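Local coordinates for serine protease pet (Escherichia coli, PDB 4OM9), which acts as a secreted autotransporter serine protease and enterotoxin of enteroaggregative E. coli, with alpha-fodrin as its probable host target, at residues 732-745 against 751-765. Residues are numbered along the deposited sequence; the frame is centred on the assembly and turned at random.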
ATOM      1  N   TYR A 732       0.009 -31.856  17.390  1.00 63.69           N
ATOM      2  CA  TYR A 732      -0.920 -32.298  16.354  1.00 64.26           C
ATOM      3  C   TYR A 732      -1.558 -31.101  15.649  1.00 65.49           C
ATOM      4  O   TYR A 732      -1.337 -29.944  16.024  1.00 62.47           O
ATOM      5  CB  TYR A 732      -2.040 -33.212  16.913  1.00 77.61           C
ATOM      6  CG  TYR A 732      -1.672 -34.224  17.998  1.00 76.75           C
ATOM      7  CD1 TYR A 732      -0.363 -34.665  18.183  1.00 73.82           C
ATOM      8  CD2 TYR A 732      -2.661 -34.749  18.830  1.00 78.64           C
ATOM      9  CE1 TYR A 732      -0.048 -35.578  19.176  1.00 81.51           C
ATOM     10  CE2 TYR A 732      -2.354 -35.666  19.819  1.00 79.74           C
ATOM     11  CZ  TYR A 732      -1.048 -36.075  19.990  1.00 81.31           C
ATOM     12  OH  TYR A 732      -0.742 -36.989  20.972  1.00 81.38           O
ATOM     13  N   GLU A 733      -2.338 -31.385  14.610  1.00 54.66           N
ATOM     14  CA  GLU A 733      -3.171 -30.367  13.986  1.00 54.86           C
ATOM     15  C   GLU A 733      -4.637 -30.700  14.195  1.00 54.76           C
ATOM     16  O   GLU A 733      -5.019 -31.874  14.258  1.00 54.93           O
ATOM     17  CB  GLU A 733      -2.861 -30.220  12.495  1.00 55.82           C
ATOM     18  CG  GLU A 733      -2.293 -31.439  11.835  1.00 56.49           C
ATOM     19  CD  GLU A 733      -0.812 -31.305  11.536  1.00 56.78           C
ATOM     20  OE1 GLU A 733      -0.342 -30.169  11.262  1.00 56.85           O
ATOM     21  OE2 GLU A 733      -0.119 -32.356  11.575  1.00 57.01           O
ATOM     22  N   LEU A 734      -5.451 -29.658  14.310  1.00 54.54           N
ATOM     23  CA  LEU A 734      -6.869 -29.791  14.613  1.00 54.42           C
ATOM     24  C   LEU A 734      -7.686 -28.951  13.633  1.00 54.95           C
ATOM     25  O   LEU A 734      -7.375 -27.784  13.391  1.00 54.96           O
ATOM     26  CB  LEU A 734      -7.139 -29.384  16.072  1.00 53.53           C
ATOM     27  CG  LEU A 734      -8.470 -28.799  16.556  1.00 53.29           C
ATOM     28  CD1 LEU A 734      -9.626 -29.712  16.243  1.00 61.55           C
ATOM     29  CD2 LEU A 734      -8.435 -28.490  18.053  1.00 52.46           C
ATOM     30  N   THR A 735      -8.724 -29.552  13.059  1.00 61.97           N
ATOM     31  CA  THR A 735      -9.540 -28.868  12.060  1.00 64.54           C
ATOM     32  C   THR A 735     -10.890 -28.441  12.656  1.00 66.09           C
ATOM     33  O   THR A 735     -11.513 -29.196  13.402  1.00 68.49           O
ATOM     34  CB  THR A 735      -9.740 -29.754  10.823  1.00 65.72           C
ATOM     35  OG1 THR A 735      -8.473 -30.293  10.417  1.00 66.42           O
ATOM     36  CG2 THR A 735     -10.324 -28.950   9.683  1.00 70.93           C
ATOM     37  N   GLU A 736     -11.329 -27.230  12.314  1.00 64.32           N
ATOM     38  CA  GLU A 736     -12.341 -26.510  13.093  1.00 65.56           C
ATOM     39  C   GLU A 736     -13.639 -26.148  12.366  1.00 62.85           C
ATOM     40  O   GLU A 736     -14.569 -25.638  12.986  1.00 61.83           O
ATOM     41  CB  GLU A 736     -11.724 -25.218  13.639  1.00 66.36           C
ATOM     42  CG  GLU A 736     -10.515 -25.430  14.519  1.00 61.79           C
ATOM     43  CD  GLU A 736     -10.883 -25.763  15.954  1.00 69.91           C
ATOM     44  OE1 GLU A 736     -10.273 -25.167  16.868  1.00 66.24           O
ATOM     45  OE2 GLU A 736     -11.770 -26.625  16.176  1.00 83.09           O
ATOM     46  N   ASP A 737     -13.689 -26.396  11.062  1.00 61.54           N
ATOM     47  CA  ASP A 737     -14.857 -26.092  10.228  1.00 65.04           C
ATOM     48  C   ASP A 737     -14.903 -27.062   9.047  1.00 65.45           C
ATOM     49  O   ASP A 737     -14.069 -27.954   8.949  1.00 64.48           O
ATOM     50  CB  ASP A 737     -14.803 -24.643   9.709  1.00 68.42           C
ATOM     51  CG  ASP A 737     -15.326 -23.625  10.717  1.00 67.88           C
ATOM     52  OD1 ASP A 737     -16.205 -23.966  11.530  1.00 77.34           O
ATOM     53  OD2 ASP A 737     -14.868 -22.465  10.682  1.00 67.26           O
ATOM     54  N   GLY A 738     -15.851 -26.872   8.133  1.00 91.61           N
ATOM     55  CA  GLY A 738     -15.790 -27.557   6.851  1.00 90.08           C
ATOM     56  C   GLY A 738     -14.592 -27.071   6.049  1.00 92.93           C
ATOM     57  O   GLY A 738     -14.747 -26.420   5.021  1.00 91.88           O
ATOM     58  N   ALA A 739     -13.393 -27.401   6.523  1.00 78.81           N
ATOM     59  CA  ALA A 739     -12.153 -26.791   6.050  1.00 74.01           C
ATOM     60  C   ALA A 739     -11.364 -27.661   5.077  1.00 77.80           C
ATOM     61  O   ALA A 739     -11.840 -28.705   4.635  1.00 84.72           O
ATOM     62  CB  ALA A 739     -11.285 -26.439   7.233  1.00 72.64           C
ATOM     63  N   ASN A 740     -10.160 -27.207   4.735  1.00 61.14           N
ATOM     64  CA  ASN A 740      -9.244 -27.968   3.883  1.00 61.86           C
ATOM     65  C   ASN A 740      -7.841 -28.092   4.469  1.00 61.36           C
ATOM     66  O   ASN A 740      -7.195 -27.099   4.857  1.00 60.93           O
ATOM     67  CB  ASN A 740      -9.143 -27.351   2.490  1.00 62.93           C
ATOM     68  CG  ASN A 740     -10.393 -27.560   1.669  1.00 66.70           C
ATOM     69  OD1 ASN A 740     -10.912 -28.678   1.575  1.00 64.00           O
ATOM     70  ND2 ASN A 740     -10.895 -26.483   1.077  1.00 64.48           N
ATOM     71  N   PHE A 741      -7.381 -29.332   4.533  1.00 61.49           N
ATOM     72  CA  PHE A 741      -6.040 -29.640   4.976  1.00 61.18           C
ATOM     73  C   PHE A 741      -5.390 -30.525   3.918  1.00 62.22           C
ATOM     74  O   PHE A 741      -5.672 -31.720   3.831  1.00 64.23           O
ATOM     75  CB  PHE A 741      -6.069 -30.312   6.348  1.00 60.20           C
ATOM     76  CG  PHE A 741      -4.713 -30.686   6.874  1.00 59.88           C
ATOM     77  CD1 PHE A 741      -4.145 -31.912   6.560  1.00 60.39           C
ATOM     78  CD2 PHE A 741      -4.014 -29.822   7.701  1.00 59.13           C
ATOM     79  CE1 PHE A 741      -2.908 -32.265   7.044  1.00 60.14           C
ATOM     80  CE2 PHE A 741      -2.768 -30.166   8.193  1.00 58.88           C
ATOM     81  CZ  PHE A 741      -2.216 -31.390   7.865  1.00 59.38           C
ATOM     82  N   THR A 742      -4.527 -29.914   3.118  1.00 62.82           N
ATOM     83  CA  THR A 742      -3.915 -30.561   1.974  1.00 65.64           C
ATOM     84  C   THR A 742      -2.402 -30.737   2.120  1.00 69.75           C
ATOM     85  O   THR A 742      -1.675 -29.789   2.409  1.00 68.85           O
ATOM     86  CB  THR A 742      -4.211 -29.769   0.672  1.00 69.93           C
ATOM     87  OG1 THR A 742      -5.625 -29.683   0.475  1.00 74.31           O
ATOM     88  CG2 THR A 742      -3.578 -30.435  -0.546  1.00 72.13           C
ATOM     89  N   ALA A 743      -1.935 -31.963   1.921  1.00 64.48           N
ATOM     90  CA  ALA A 743      -0.510 -32.242   1.861  1.00 64.77           C
ATOM     91  C   ALA A 743      -0.207 -32.922   0.537  1.00 66.20           C
ATOM     92  O   ALA A 743      -0.928 -33.832   0.127  1.00 68.39           O
ATOM     93  CB  ALA A 743      -0.076 -33.107   3.026  1.00 63.98           C
ATOM     94  N   LYS A 744       0.856 -32.483  -0.128  1.00 66.90           N
ATOM     95  CA  LYS A 744       1.169 -32.952  -1.474  1.00 68.37           C
ATOM     96  C   LYS A 744       2.568 -32.538  -1.916  1.00 69.01           C
ATOM     97  O   LYS A 744       3.222 -31.730  -1.256  1.00 68.33           O
ATOM     98  CB  LYS A 744       0.143 -32.416  -2.472  1.00 69.05           C
ATOM     99  CG  LYS A 744       0.250 -30.923  -2.704  1.00 68.98           C
ATOM    100  CD  LYS A 744      -0.907 -30.408  -3.549  1.00 69.54           C
ATOM    101  CE  LYS A 744      -0.835 -28.892  -3.718  1.00 69.47           C
ATOM    102  NZ  LYS A 744      -1.870 -28.361  -4.653  1.00 71.87           N
ATOM    103  N   ASN A 745       3.009 -33.097  -3.042  1.00 70.54           N
ATOM    104  CA  ASN A 745       4.267 -32.710  -3.680  1.00 71.27           C
ATOM    105  C   ASN A 745       5.488 -32.797  -2.777  1.00 70.70           C
ATOM    106  O   ASN A 745       6.049 -31.781  -2.393  1.00 70.26           O
ATOM    107  CB  ASN A 745       4.157 -31.289  -4.234  1.00 71.53           C
ATOM    108  CG  ASN A 745       3.613 -31.257  -5.648  1.00 82.15           C
ATOM    109  OD1 ASN A 745       2.400 -31.278  -5.862  1.00 81.93           O
ATOM    110  ND2 ASN A 745       4.512 -31.210  -6.626  1.00 82.26           N
ATOM    111  N   GLY A 751       2.663 -35.836  12.989  1.00 58.31           N
ATOM    112  CA  GLY A 751       1.810 -35.252  14.008  1.00 56.21           C
ATOM    113  C   GLY A 751       0.353 -35.556  13.749  1.00 56.31           C
ATOM    114  O   GLY A 751      -0.121 -35.415  12.619  1.00 57.00           O
ATOM    115  N   ASP A 752      -0.357 -35.966  14.796  1.00 68.94           N
ATOM    116  CA  ASP A 752      -1.729 -36.454  14.657  1.00 68.56           C
ATOM    117  C   ASP A 752      -2.645 -35.379  14.092  1.00 64.73           C
ATOM    118  O   ASP A 752      -2.346 -34.193  14.170  1.00 62.08           O
ATOM    119  CB  ASP A 752      -2.269 -36.942  16.005  1.00 69.19           C
ATOM    120  CG  ASP A 752      -1.401 -38.022  16.628  1.00 73.66           C
ATOM    121  OD1 ASP A 752      -0.804 -38.819  15.879  1.00 77.49           O
ATOM    122  OD2 ASP A 752      -1.310 -38.071  17.870  1.00 70.06           O
ATOM    123  N   ILE A 753      -3.752 -35.793  13.496  1.00 75.26           N
ATOM    124  CA  ILE A 753      -4.739 -34.823  13.052  1.00 76.82           C
ATOM    125  C   ILE A 753      -6.128 -35.236  13.517  1.00 80.54           C
ATOM    126  O   ILE A 753      -6.592 -36.346  13.254  1.00 86.26           O
ATOM    127  CB  ILE A 753      -4.721 -34.629  11.521  1.00 72.57           C
ATOM    128  CG1 ILE A 753      -6.022 -33.981  11.050  1.00 79.02           C
ATOM    129  CG2 ILE A 753      -4.519 -35.936  10.813  1.00 79.93           C
ATOM    130  CD1 ILE A 753      -6.013 -33.612   9.585  1.00 79.70           C
ATOM    131  N   LYS A 754      -6.775 -34.328  14.235  1.00 56.59           N
ATOM    132  CA  LYS A 754      -8.081 -34.582  14.795  1.00 57.62           C
ATOM    133  C   LYS A 754      -9.051 -33.524  14.305  1.00 56.88           C
ATOM    134  O   LYS A 754      -8.642 -32.425  13.935  1.00 55.16           O
ATOM    135  CB  LYS A 754      -8.020 -34.598  16.319  1.00 57.23           C
ATOM    136  CG  LYS A 754      -7.820 -33.247  16.931  1.00 55.08           C
ATOM    137  CD  LYS A 754      -7.988 -33.279  18.432  1.00 54.95           C
ATOM    138  CE  LYS A 754      -7.768 -31.884  19.008  1.00 52.84           C
ATOM    139  NZ  LYS A 754      -8.193 -31.815  20.433  1.00 52.84           N
ATOM    140  N   SER A 755     -10.334 -33.865  14.301  1.00 58.24           N
ATOM    141  CA  SER A 755     -11.385 -32.972  13.833  1.00 57.83           C
ATOM    142  C   SER A 755     -12.756 -33.546  14.119  1.00 64.55           C
ATOM    143  O   SER A 755     -12.937 -34.760  14.053  1.00 68.47           O
ATOM    144  CB  SER A 755     -11.255 -32.724  12.333  1.00 59.02           C
ATOM    145  OG  SER A 755     -12.411 -32.076  11.821  1.00 57.83           O
ATOM    146  N   GLU A 756     -13.725 -32.691  14.425  1.00 68.81           N
ATOM    147  CA  GLU A 756     -15.101 -33.156  14.512  1.00 74.40           C
ATOM    148  C   GLU A 756     -16.051 -32.336  13.648  1.00 78.97           C
ATOM    149  O   GLU A 756     -17.264 -32.339  13.866  1.00 83.81           O
ATOM    150  CB  GLU A 756     -15.585 -33.173  15.960  1.00 81.28           C
ATOM    151  CG  GLU A 756     -15.243 -31.962  16.784  1.00 78.65           C
ATOM    152  CD  GLU A 756     -15.561 -32.188  18.248  1.00 86.60           C
ATOM    153  OE1 GLU A 756     -15.503 -31.220  19.034  1.00 91.67           O
ATOM    154  OE2 GLU A 756     -15.873 -33.345  18.610  1.00 88.63           O
ATOM    155  N   LYS A 757     -15.498 -31.655  12.651  1.00 67.79           N
ATOM    156  CA  LYS A 757     -16.310 -31.024  11.623  1.00 68.42           C
ATOM    157  C   LYS A 757     -16.276 -31.856  10.343  1.00 70.52           C
ATOM    158  O   LYS A 757     -15.546 -32.846  10.252  1.00 67.22           O
ATOM    159  CB  LYS A 757     -15.816 -29.605  11.343  1.00 67.21           C
ATOM    160  CG  LYS A 757     -15.800 -28.692  12.561  1.00 62.65           C
ATOM    161  CD  LYS A 757     -17.205 -28.422  13.077  1.00 64.70           C
ATOM    162  CE  LYS A 757     -17.244 -27.172  13.953  1.00 55.01           C
ATOM    163  NZ  LYS A 757     -18.618 -26.929  14.491  1.00 54.97           N
ATOM    164  N   ALA A 758     -17.062 -31.449   9.353  1.00 75.17           N
ATOM    165  CA  ALA A 758     -17.011 -32.085   8.044  1.00 75.89           C
ATOM    166  C   ALA A 758     -15.829 -31.529   7.252  1.00 78.70           C
ATOM    167  O   ALA A 758     -15.980 -30.584   6.480  1.00 81.94           O
ATOM    168  CB  ALA A 758     -18.315 -31.874   7.290  1.00 71.01           C
ATOM    169  N   ALA A 759     -14.647 -32.104   7.453  1.00 61.05           N
ATOM    170  CA  ALA A 759     -13.450 -31.587   6.790  1.00 65.78           C
ATOM    171  C   ALA A 759     -13.072 -32.460   5.604  1.00 75.19           C
ATOM    172  O   ALA A 759     -13.694 -33.491   5.368  1.00 78.16           O
ATOM    173  CB  ALA A 759     -12.291 -31.485   7.770  1.00 65.25           C
ATOM    174  N   LYS A 760     -12.059 -32.044   4.853  1.00 82.75           N
ATOM    175  CA  LYS A 760     -11.712 -32.744   3.621  1.00 83.73           C
ATOM    176  C   LYS A 760     -10.218 -32.974   3.463  1.00 77.85           C
ATOM    177  O   LYS A 760      -9.427 -32.510   4.274  1.00 75.08           O
ATOM    178  CB  LYS A 760     -12.231 -31.963   2.413  1.00 84.11           C
ATOM    179  CG  LYS A 760     -13.732 -31.697   2.417  1.00 85.83           C
ATOM    180  CD  LYS A 760     -14.061 -30.497   1.540  1.00 85.03           C
ATOM    181  CE  LYS A 760     -13.834 -30.785   0.054  1.00 84.56           C
ATOM    182  NZ  LYS A 760     -14.866 -31.721  -0.479  1.00 93.28           N
ATOM    183  N   LEU A 761      -9.861 -33.746   2.434  1.00 96.84           N
ATOM    184  CA  LEU A 761      -8.517 -33.735   1.855  1.00 92.97           C
ATOM    185  C   LEU A 761      -7.444 -34.362   2.777  1.00 85.85           C
ATOM    186  O   LEU A 761      -7.665 -34.449   3.990  1.00 87.68           O
ATOM    187  CB  LEU A 761      -8.190 -32.284   1.463  1.00 93.54           C
ATOM    188  CG  LEU A 761      -8.945 -31.883   0.184  1.00 96.15           C
ATOM    189  CD1 LEU A 761      -8.733 -30.428  -0.178  1.00 87.06           C
ATOM    190  CD2 LEU A 761      -8.556 -32.796  -0.981  1.00 93.00           C
ATOM    191  N   SER A 762      -6.304 -34.828   2.238  1.00117.23           N
ATOM    192  CA  SER A 762      -5.865 -34.683   0.838  1.00108.27           C
ATOM    193  C   SER A 762      -4.821 -35.685   0.377  1.00116.61           C
ATOM    194  O   SER A 762      -4.910 -36.211  -0.729  1.00122.90           O
ATOM    195  CB  SER A 762      -5.216 -33.344   0.630  1.00105.37           C
ATOM    196  OG  SER A 762      -3.905 -33.411   1.167  1.00106.81           O
ATOM    197  N   PHE A 763      -3.810 -35.871   1.233  1.00 79.70           N
ATOM    198  CA  PHE A 763      -2.488 -36.459   0.927  1.00 79.14           C
ATOM    199  C   PHE A 763      -2.204 -36.879  -0.516  1.00 83.08           C
ATOM    200  O   PHE A 763      -2.867 -37.754  -1.064  1.00 89.57           O
ATOM    201  CB  PHE A 763      -2.232 -37.676   1.816  1.00 81.52           C
ATOM    202  CG  PHE A 763      -2.472 -37.433   3.276  1.00 81.60           C
ATOM    203  CD1 PHE A 763      -1.982 -36.308   3.901  1.00 74.11           C
ATOM    204  CD2 PHE A 763      -3.193 -38.349   4.022  1.00 83.45           C
ATOM    205  CE1 PHE A 763      -2.216 -36.093   5.252  1.00 70.99           C
ATOM    206  CE2 PHE A 763      -3.427 -38.149   5.364  1.00 78.33           C
ATOM    207  CZ  PHE A 763      -2.937 -37.020   5.983  1.00 76.01           C
ATOM    208  N   GLY A 764      -1.190 -36.273  -1.118  1.00 85.62           N
ATOM    209  CA  GLY A 764      -0.732 -36.708  -2.422  1.00 94.11           C
ATOM    210  C   GLY A 764      -1.226 -35.881  -3.589  1.00 95.13           C
ATOM    211  O   GLY A 764      -2.405 -35.526  -3.674  1.00 93.25           O
ATOM    212  N   SER A 765      -0.302 -35.581  -4.494  1.00 90.56           N
ATOM    213  CA  SER A 765      -0.602 -34.819  -5.696  1.00 93.91           C
ATOM    214  C   SER A 765      -1.684 -35.496  -6.521  1.00106.24           C
ATOM    215  O   SER A 765      -1.454 -36.558  -7.098  1.00111.55           O
ATOM    216  CB  SER A 765       0.659 -34.646  -6.541  1.00 96.08           C
ATOM    217  OG  SER A 765       1.759 -34.244  -5.742  1.00 83.78           O
TER
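Glu733 and Ile753 pair in register between strands 733-735 and 753-755, which belong to successive coils of the passenger domain's right-handed parallel beta-helix. Their axes run 23° from parallel, and three nearly straight backbone bonds (N-H...O at least 158°) join them: Glu733 N donates to Asp752 O at 2.8 Å, Glu733 O receives Lys754 N, and Thr735 N reaches Lys754 O at 3.0 Å. Ile753 points into the helix interior, where its side chain also touches Ile794 of strand 794-796. Its CB lies 4.0 Å from Glu733 CG, and CG1 is about as far from Glu733 O. With CG1 anti to the backbone N and the chain extended beyond it, CD1 makes a CH-pi contact over one face of the Phe741 ring, 3.9 Å from Phe741 CD1 and offset toward the rim. The ring's edge faces Phe763, which in turn stacks on Tyr790 of strand 788-791. On the outer surface, Lys754 runs extended across Leu734, its CE 3.6 Å from Leu734 CD2. Beyond the turn the pairing is irregular. A cis peptide precedes Ser762, whose OG accepts from Ala743 N at 2.6 Å, apparently where regular parallel pairing would use Ser762 O, while Gly764 N returns to Ala743 O at 2.8 Å, with the donor tilted 19° from the carbonyl plane.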